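PDB 6MKB: tumor necrosis factor ligand superfamily member 9 from Mus musculus, which binds the receptor TNFRSF9 (4-1BB) as a membrane-tethered cytokine of the tumour necrosis factor family and induces proliferation of activated T cells. Local coordinates for residues Q80-L85 with R136-G141; S69-N74 with Y146-L151. One frame throughout, in Å; residues are numbered along the deposited sequence.

Contact 1 of 2, residues Q80-L85 with R136-G141. With NAG (2-acetamido-2-deoxy-beta-D-glucopyranose), chain F; NAG (2-acetamido-2-deoxy-beta-D-glucopyranose), chain C.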
loop_
_atom_site.group_PDB
_atom_site.type_symbol
_atom_site.label_atom_id
_atom_site.label_comp_id
_atom_site.label_asym_id
_atom_site.label_seq_id
_atom_site.Cartn_x
_atom_site.Cartn_y
_atom_site.Cartn_z
ATOM N N GLN B 80 1.299 0.073 24.424
ATOM C CA GLN B 80 0.743 -0.890 23.487
ATOM C C GLN B 80 -0.714 -0.515 23.146
ATOM O O GLN B 80 -1.264 0.450 23.697
ATOM C CB GLN B 80 0.880 -2.333 24.026
ATOM C CG GLN B 80 0.305 -2.564 25.401
ATOM C CD GLN B 80 0.520 -3.998 25.814
ATOM O OE1 GLN B 80 -0.010 -4.934 25.218
ATOM N NE2 GLN B 80 1.294 -4.221 26.855
ATOM N N GLY B 81 -1.289 -1.255 22.202
ATOM C CA GLY B 81 -2.634 -1.029 21.707
ATOM C C GLY B 81 -2.667 -1.060 20.196
ATOM O O GLY B 81 -2.147 -1.988 19.577
ATOM N N TRP B 82 -3.284 -0.040 19.580
ATOM C CA TRP B 82 -3.421 0.019 18.123
ATOM C C TRP B 82 -3.628 1.435 17.611
ATOM O O TRP B 82 -4.127 2.295 18.324
ATOM C CB TRP B 82 -4.584 -0.883 17.648
ATOM C CG TRP B 82 -5.891 -0.598 18.322
ATOM C CD1 TRP B 82 -6.405 -1.228 19.420
ATOM C CD2 TRP B 82 -6.864 0.386 17.931
ATOM N NE1 TRP B 82 -7.636 -0.699 19.740
ATOM C CE2 TRP B 82 -7.943 0.295 18.843
ATOM C CE3 TRP B 82 -6.926 1.343 16.901
ATOM C CZ2 TRP B 82 -9.057 1.144 18.775
ATOM C CZ3 TRP B 82 -8.043 2.162 16.818
ATOM C CH2 TRP B 82 -9.087 2.069 17.754
ATOM N N VAL B 83 -3.229 1.667 16.363
ATOM C CA VAL B 83 -3.406 2.945 15.664
ATOM C C VAL B 83 -4.011 2.625 14.298
ATOM O O VAL B 83 -3.551 1.713 13.608
ATOM C CB VAL B 83 -2.122 3.802 15.561
ATOM C CG1 VAL B 83 -2.433 5.174 14.955
ATOM C CG2 VAL B 83 -1.455 3.959 16.924
ATOM N N SER B 84 -5.040 3.377 13.920
ATOM C CA SER B 84 -5.794 3.202 12.697
ATOM C C SER B 84 -5.953 4.470 11.880
ATOM O O SER B 84 -6.094 5.557 12.441
ATOM C CB SER B 84 -7.188 2.722 13.060
ATOM O OG SER B 84 -7.414 1.400 12.625
ATOM N N LEU B 85 -5.991 4.310 10.541
ATOM C CA LEU B 85 -6.380 5.305 9.532
ATOM C C LEU B 85 -7.665 4.761 8.957
ATOM O O LEU B 85 -7.653 3.671 8.375
ATOM C CB LEU B 85 -5.325 5.537 8.445
ATOM C CG LEU B 85 -4.042 6.310 8.784
ATOM C CD1 LEU B 85 -3.311 6.640 7.513
ATOM C CD2 LEU B 85 -4.318 7.598 9.583
ATOM N N ARG B 136 -7.605 7.017 14.364
ATOM C CA ARG B 136 -8.129 6.304 15.540
ATOM C C ARG B 136 -6.973 5.671 16.307
ATOM O O ARG B 136 -6.019 5.191 15.693
ATOM C CB ARG B 136 -9.175 5.214 15.171
ATOM C CG ARG B 136 -10.540 5.704 14.660
ATOM C CD ARG B 136 -11.105 6.847 15.481
ATOM N NE ARG B 136 -11.225 8.031 14.627
ATOM C CZ ARG B 136 -12.369 8.625 14.325
ATOM N NH1 ARG B 136 -13.505 8.208 14.870
ATOM N NH2 ARG B 136 -12.380 9.694 13.538
ATOM N N ALA B 137 -7.037 5.681 17.647
ATOM C CA ALA B 137 -5.984 5.089 18.467
ATOM C C ALA B 137 -6.456 4.775 19.890
ATOM O O ALA B 137 -7.167 5.563 20.508
ATOM C CB ALA B 137 -4.761 6.009 18.517
ATOM N N TYR B 138 -6.063 3.608 20.385
ATOM C CA TYR B 138 -6.227 3.170 21.754
ATOM C C TYR B 138 -4.836 2.786 22.245
ATOM O O TYR B 138 -4.288 1.782 21.790
ATOM C CB TYR B 138 -7.236 2.022 21.908
ATOM C CG TYR B 138 -7.260 1.455 23.317
ATOM C CD1 TYR B 138 -7.498 2.276 24.420
ATOM C CD2 TYR B 138 -7.008 0.105 23.551
ATOM C CE1 TYR B 138 -7.481 1.770 25.717
ATOM C CE2 TYR B 138 -7.025 -0.420 24.844
ATOM C CZ TYR B 138 -7.272 0.416 25.926
ATOM O OH TYR B 138 -7.295 -0.083 27.209
ATOM N N LEU B 139 -4.232 3.637 23.091
ATOM C CA LEU B 139 -2.885 3.419 23.609
ATOM C C LEU B 139 -2.899 3.399 25.118
ATOM O O LEU B 139 -3.577 4.225 25.739
ATOM C CB LEU B 139 -1.891 4.486 23.078
ATOM C CG LEU B 139 -1.683 4.517 21.548
ATOM C CD1 LEU B 139 -1.031 5.824 21.097
ATOM C CD2 LEU B 139 -0.939 3.276 21.044
ATOM N N HIS B 140 -2.170 2.434 25.710
ATOM C CA HIS B 140 -2.070 2.241 27.168
ATOM C C HIS B 140 -0.736 1.559 27.545
ATOM O O HIS B 140 -0.083 0.988 26.669
ATOM C CB HIS B 140 -3.268 1.400 27.656
ATOM C CG HIS B 140 -3.303 0.020 27.072
ATOM N ND1 HIS B 140 -2.798 -1.069 27.762
ATOM C CD2 HIS B 140 -3.731 -0.393 25.859
ATOM C CE1 HIS B 140 -2.973 -2.109 26.967
ATOM N NE2 HIS B 140 -3.521 -1.749 25.808
ATOM N N GLY B 141 -0.376 1.595 28.832
ATOM C CA GLY B 141 0.858 0.987 29.328
ATOM C C GLY B 141 1.798 1.949 30.023
ATOM O O GLY B 141 2.665 1.520 30.786
HETATM C C1 NAG F . -11.299 2.257 23.647
HETATM C C2 NAG F . -11.042 0.750 23.560
HETATM C C3 NAG F . -11.500 0.022 24.833
HETATM C C4 NAG F . -10.956 0.673 26.108
HETATM C C5 NAG F . -11.252 2.181 26.112
HETATM C C6 NAG F . -10.554 2.901 27.265
HETATM C C7 NAG F . -11.039 -0.498 21.433
HETATM C C8 NAG F . -11.884 -0.873 20.249
HETATM N N2 NAG F . -11.673 0.212 22.366
HETATM O O3 NAG F . -11.080 -1.346 24.795
HETATM O O4 NAG F . -11.531 0.021 27.254
HETATM O O5 NAG F . -10.815 2.790 24.891
HETATM O O6 NAG F . -10.574 4.307 27.024
HETATM O O7 NAG F . -9.868 -0.843 21.515
HETATM C C1 NAG C . -10.427 6.438 20.439
HETATM C C2 NAG C . -10.250 6.590 21.950
HETATM C C3 NAG C . -10.010 5.212 22.567
HETATM C C4 NAG C . -11.041 4.164 22.136
HETATM C C5 NAG C . -11.227 4.170 20.621
HETATM C C6 NAG C . -12.372 3.275 20.165
HETATM C C7 NAG C . -8.955 8.506 22.853
HETATM C C8 NAG C . -7.718 9.287 22.547
HETATM N N2 NAG C . -9.055 7.368 22.178
HETATM O O3 NAG C . -9.958 5.326 23.998
HETATM O O4 NAG C . -10.617 2.865 22.557
HETATM O O5 NAG C . -11.476 5.503 20.149
HETATM O O6 NAG C . -12.171 3.034 18.770
HETATM O O7 NAG C . -9.759 8.908 23.672
#
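Six backbone hydrogen bonds, paired at Gln80-His140, Trp82-Tyr138 and Ser84-Arg136, join residues 80-85 to residues 136-141 as antiparallel strands. The shortest, Ser84 N to Arg136 O at 2.7 Å, has its donor above the carbonyl plane. At the non-hydrogen-bonded pair Gly81-Leu139, Gly81 CA lies 3.3 Å from Tyr138 O in a CA-H...O contact; with phi at 133° as well, the position suits a residue without a side chain. Trp82 holds CG between its backbone N and carbonyl carbon (chi1 54°), laying the indole over the partner strand with Tyr138 CB against one face and Arg136 CB at the edge. Trp82 NE1 gives its hydrogen to O7 of NAG (chain F), 2.9 Å away. Ala137 O, pointing out of the pair, accepts from N2 of NAG (chain C) at 3.1 Å. Tyr138, CG anti to its backbone N, offers a ring face to the chain F sugar, so this part of the surface is clad by the glycan carried on Asn23. Ser84 OG pairs with Thr102 OG1. On the opposite face Val83 meets Ala137, Leu139 and, from strand 58-70, Leu68; strand 100-105 bonds the outer edge of strand 80-90.

Contact 2 of 2, residues S69-N74 with Y146-L151; sequences SPTFTN and YRDWEL. With NA (sodium ion), chain O; NAG (2-acetamido-2-deoxy-beta-D-glucopyranose), chain C.
Asp148 O is the hub between residues 69-74 and 146-151, gripped by two donors: Thr71 N at 3.0 Å and Asn74 ND2 at 2.8 Å, both above its carbonyl plane. One residue earlier, Arg147 O takes a hydrogen bond from Thr71 OG1 (2.7 Å), which lies in the carbonyl plane on a lone pair. The Asp148 side chain also accepts, its OD1 being met from above the carboxylate plane by Thr73 OG1 at 2.7 Å. Both threonines hold OG1 between backbone N and carbonyl carbon, chi1 near 60°, a position that turns the hydroxyls onto the other segment. Asn74 extends CG anti to its backbone N (chi1 -164°), and its amide stands nearly upright on the Trp149 indole, the planes 81° apart, with ND2 3.3 Å from CE2 over one face. Pro70 CB lies over a face of the Trp149 ring, and Pro70 CD comes 3.9 Å from Trp149 CZ3, so a flat, largely apolar side chain suits this site. Thr71 CG2 packs on the extended Glu150 chain.

Further out, a type I turn from Thr71 to Asn74, closed by Asn74 N to Thr71 O, presents these side chains together, and Asn74 OD1 is held by Gly76 N. On the strand side of the turn, Ser69 and Glu150 form an antiparallel hydrogen-bonded pair, with Ser69 N 2.9 Å from Glu150 O. Ser69 OG, small and polar, reaches the sodium ion at 2.7 Å, which Lys67 O and Asn155 O also bind. Trp149 rests on Leu21 and Leu68. This is the end of an antiparallel strand pair, 58-70 with 149-166, in the beta-sandwich jelly roll of a TNF homology domain, where threonines and Asn74 tie the turn to the chain entering the partner strand.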
loop_
_atom_site.group_PDB
_atom_site.type_symbol
_atom_site.label_atom_id
_atom_site.label_comp_id
_atom_site.label_asym_id
_atom_site.label_seq_id
_atom_site.Cartn_x
_atom_site.Cartn_y
_atom_site.Cartn_z
ATOM N N SER B 69 5.627 8.304 13.664
ATOM C CA SER B 69 6.954 8.662 14.154
ATOM C C SER B 69 6.996 8.618 15.674
ATOM O O SER B 69 6.159 9.265 16.314
ATOM C CB SER B 69 7.348 10.044 13.656
ATOM O OG SER B 69 7.487 10.046 12.245
ATOM N N PRO B 70 7.980 7.893 16.275
ATOM C CA PRO B 70 8.089 7.884 17.750
ATOM C C PRO B 70 8.604 9.210 18.255
ATOM O O PRO B 70 9.430 9.832 17.583
ATOM C CB PRO B 70 9.079 6.747 18.034
ATOM C CG PRO B 70 9.905 6.633 16.803
ATOM C CD PRO B 70 9.050 7.077 15.645
ATOM N N THR B 71 8.108 9.663 19.415
ATOM C CA THR B 71 8.538 10.940 19.999
ATOM C C THR B 71 9.632 10.729 21.056
ATOM O O THR B 71 9.952 9.583 21.403
ATOM C CB THR B 71 7.358 11.688 20.601
ATOM O OG1 THR B 71 6.855 10.934 21.697
ATOM C CG2 THR B 71 6.280 12.012 19.587
ATOM N N PHE B 72 10.173 11.831 21.591
ATOM C CA PHE B 72 11.190 11.821 22.645
ATOM C C PHE B 72 10.773 10.938 23.834
ATOM O O PHE B 72 11.618 10.202 24.356
ATOM C CB PHE B 72 11.473 13.255 23.136
ATOM C CG PHE B 72 12.575 13.334 24.163
ATOM C CD1 PHE B 72 13.914 13.388 23.774
ATOM C CD2 PHE B 72 12.284 13.332 25.523
ATOM C CE1 PHE B 72 14.935 13.435 24.722
ATOM C CE2 PHE B 72 13.305 13.337 26.464
ATOM C CZ PHE B 72 14.624 13.395 26.056
ATOM N N THR B 73 9.491 11.023 24.275
ATOM C CA THR B 73 8.974 10.290 25.441
ATOM C C THR B 73 8.775 8.795 25.173
ATOM O O THR B 73 8.516 8.042 26.128
ATOM C CB THR B 73 7.651 10.910 25.918
ATOM O OG1 THR B 73 6.722 10.944 24.830
ATOM C CG2 THR B 73 7.833 12.300 26.520
ATOM N N ASN B 74 8.859 8.365 23.886
ATOM C CA ASN B 74 8.662 6.968 23.502
ATOM C C ASN B 74 9.884 6.113 23.864
ATOM O O ASN B 74 10.958 6.338 23.316
ATOM C CB ASN B 74 8.371 6.860 22.001
ATOM C CG ASN B 74 7.784 5.530 21.563
ATOM O OD1 ASN B 74 8.043 4.463 22.127
ATOM N ND2 ASN B 74 6.966 5.563 20.536
ATOM N N TYR B 146 -0.440 8.599 24.426
ATOM C CA TYR B 146 -0.770 9.211 23.127
ATOM C C TYR B 146 0.283 10.231 22.694
ATOM O O TYR B 146 0.314 10.604 21.532
ATOM C CB TYR B 146 -2.168 9.859 23.178
ATOM C CG TYR B 146 -3.273 8.841 23.371
ATOM C CD1 TYR B 146 -3.764 8.106 22.294
ATOM C CD2 TYR B 146 -3.778 8.560 24.641
ATOM C CE1 TYR B 146 -4.745 7.130 22.472
ATOM C CE2 TYR B 146 -4.752 7.578 24.832
ATOM C CZ TYR B 146 -5.229 6.864 23.741
ATOM O OH TYR B 146 -6.193 5.898 23.902
ATOM N N ARG B 147 1.128 10.683 23.627
ATOM C CA ARG B 147 2.212 11.637 23.359
ATOM C C ARG B 147 3.456 10.940 22.792
ATOM O O ARG B 147 4.353 11.625 22.317
ATOM C CB ARG B 147 2.611 12.402 24.643
ATOM C CG ARG B 147 1.474 13.184 25.328
ATOM C CD ARG B 147 1.461 14.654 24.986
ATOM N NE ARG B 147 0.629 15.412 25.924
ATOM C CZ ARG B 147 1.068 15.991 27.037
ATOM N NH1 ARG B 147 2.337 15.860 27.409
ATOM N NH2 ARG B 147 0.229 16.659 27.818
ATOM N N ASP B 148 3.502 9.598 22.830
ATOM C CA ASP B 148 4.631 8.788 22.412
ATOM C C ASP B 148 4.710 8.580 20.888
ATOM O O ASP B 148 5.718 8.081 20.404
ATOM C CB ASP B 148 4.628 7.444 23.179
ATOM C CG ASP B 148 5.086 7.574 24.641
ATOM O OD1 ASP B 148 5.169 8.741 25.153
ATOM O OD2 ASP B 148 5.381 6.523 25.269
ATOM N N TRP B 149 3.696 9.004 20.134
ATOM C CA TRP B 149 3.693 8.897 18.672
ATOM C C TRP B 149 3.151 10.158 18.069
ATOM O O TRP B 149 2.346 10.842 18.699
ATOM C CB TRP B 149 2.871 7.695 18.182
ATOM C CG TRP B 149 3.395 6.356 18.616
ATOM C CD1 TRP B 149 3.009 5.645 19.707
ATOM C CD2 TRP B 149 4.410 5.575 17.963
ATOM N NE1 TRP B 149 3.682 4.448 19.753
ATOM C CE2 TRP B 149 4.547 4.376 18.692
ATOM C CE3 TRP B 149 5.178 5.748 16.793
ATOM C CZ2 TRP B 149 5.437 3.354 18.302
ATOM C CZ3 TRP B 149 6.039 4.732 16.389
ATOM C CH2 TRP B 149 6.164 3.553 17.141
ATOM N N GLU B 150 3.572 10.464 16.837
ATOM C CA GLU B 150 3.137 11.665 16.132
ATOM C C GLU B 150 3.119 11.439 14.623
ATOM O O GLU B 150 3.746 10.498 14.110
ATOM C CB GLU B 150 4.070 12.857 16.473
ATOM C CG GLU B 150 5.459 12.749 15.852
ATOM C CD GLU B 150 6.451 13.855 16.137
ATOM O OE1 GLU B 150 7.667 13.579 16.053
ATOM O OE2 GLU B 150 6.027 14.991 16.443
ATOM N N LEU B 151 2.394 12.323 13.925
ATOM C CA LEU B 151 2.350 12.385 12.471
ATOM C C LEU B 151 3.070 13.644 12.110
ATOM O O LEU B 151 2.563 14.718 12.414
ATOM C CB LEU B 151 0.907 12.369 11.892
ATOM C CG LEU B 151 -0.049 11.240 12.272
ATOM C CD1 LEU B 151 -1.290 11.308 11.400
ATOM C CD2 LEU B 151 0.603 9.870 12.129
HETATM NA NA NA O . 5.290 10.718 10.847
HETATM C C1 NAG C . -10.427 6.438 20.439
HETATM C C2 NAG C . -10.250 6.590 21.950
HETATM C C3 NAG C . -10.010 5.212 22.567
HETATM C C4 NAG C . -11.041 4.164 22.136
HETATM C C5 NAG C . -11.227 4.170 20.621
HETATM C C6 NAG C . -12.372 3.275 20.165
HETATM C C7 NAG C . -8.955 8.506 22.853
HETATM C C8 NAG C . -7.718 9.287 22.547
HETATM N N2 NAG C . -9.055 7.368 22.178
HETATM O O3 NAG C . -9.958 5.326 23.998
HETATM O O4 NAG C . -10.617 2.865 22.557
HETATM O O5 NAG C . -11.476 5.503 20.149
HETATM O O6 NAG C . -12.171 3.034 18.770
HETATM O O7 NAG C . -9.759 8.908 23.672
#

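In the fold
Strands 58-70 and 80-90 follow one another, as do 129-140 and 149-166, and each contact joins one of the first two to one of the second: 80-90 with 129-140 in contact 1, 58-70 with 149-166 in contact 2, their centres about 12 Å apart. Both are partly buried. Contact 1 is regular strand pairing, with an apolar face turned inward and a glycan-clad face outward; contact 2 pairs strands only briefly, then gives way to side-chain bonds to backbone carbonyls around a turn, with sodium at its strand end. They meet directly: Tyr146 OH is probably hydrogen-bonded to Leu139 N, and Leu139 CD1 approaches Trp149 CD1. The chain C sugar spans both, its acetyl methyl over a Tyr146 ring face.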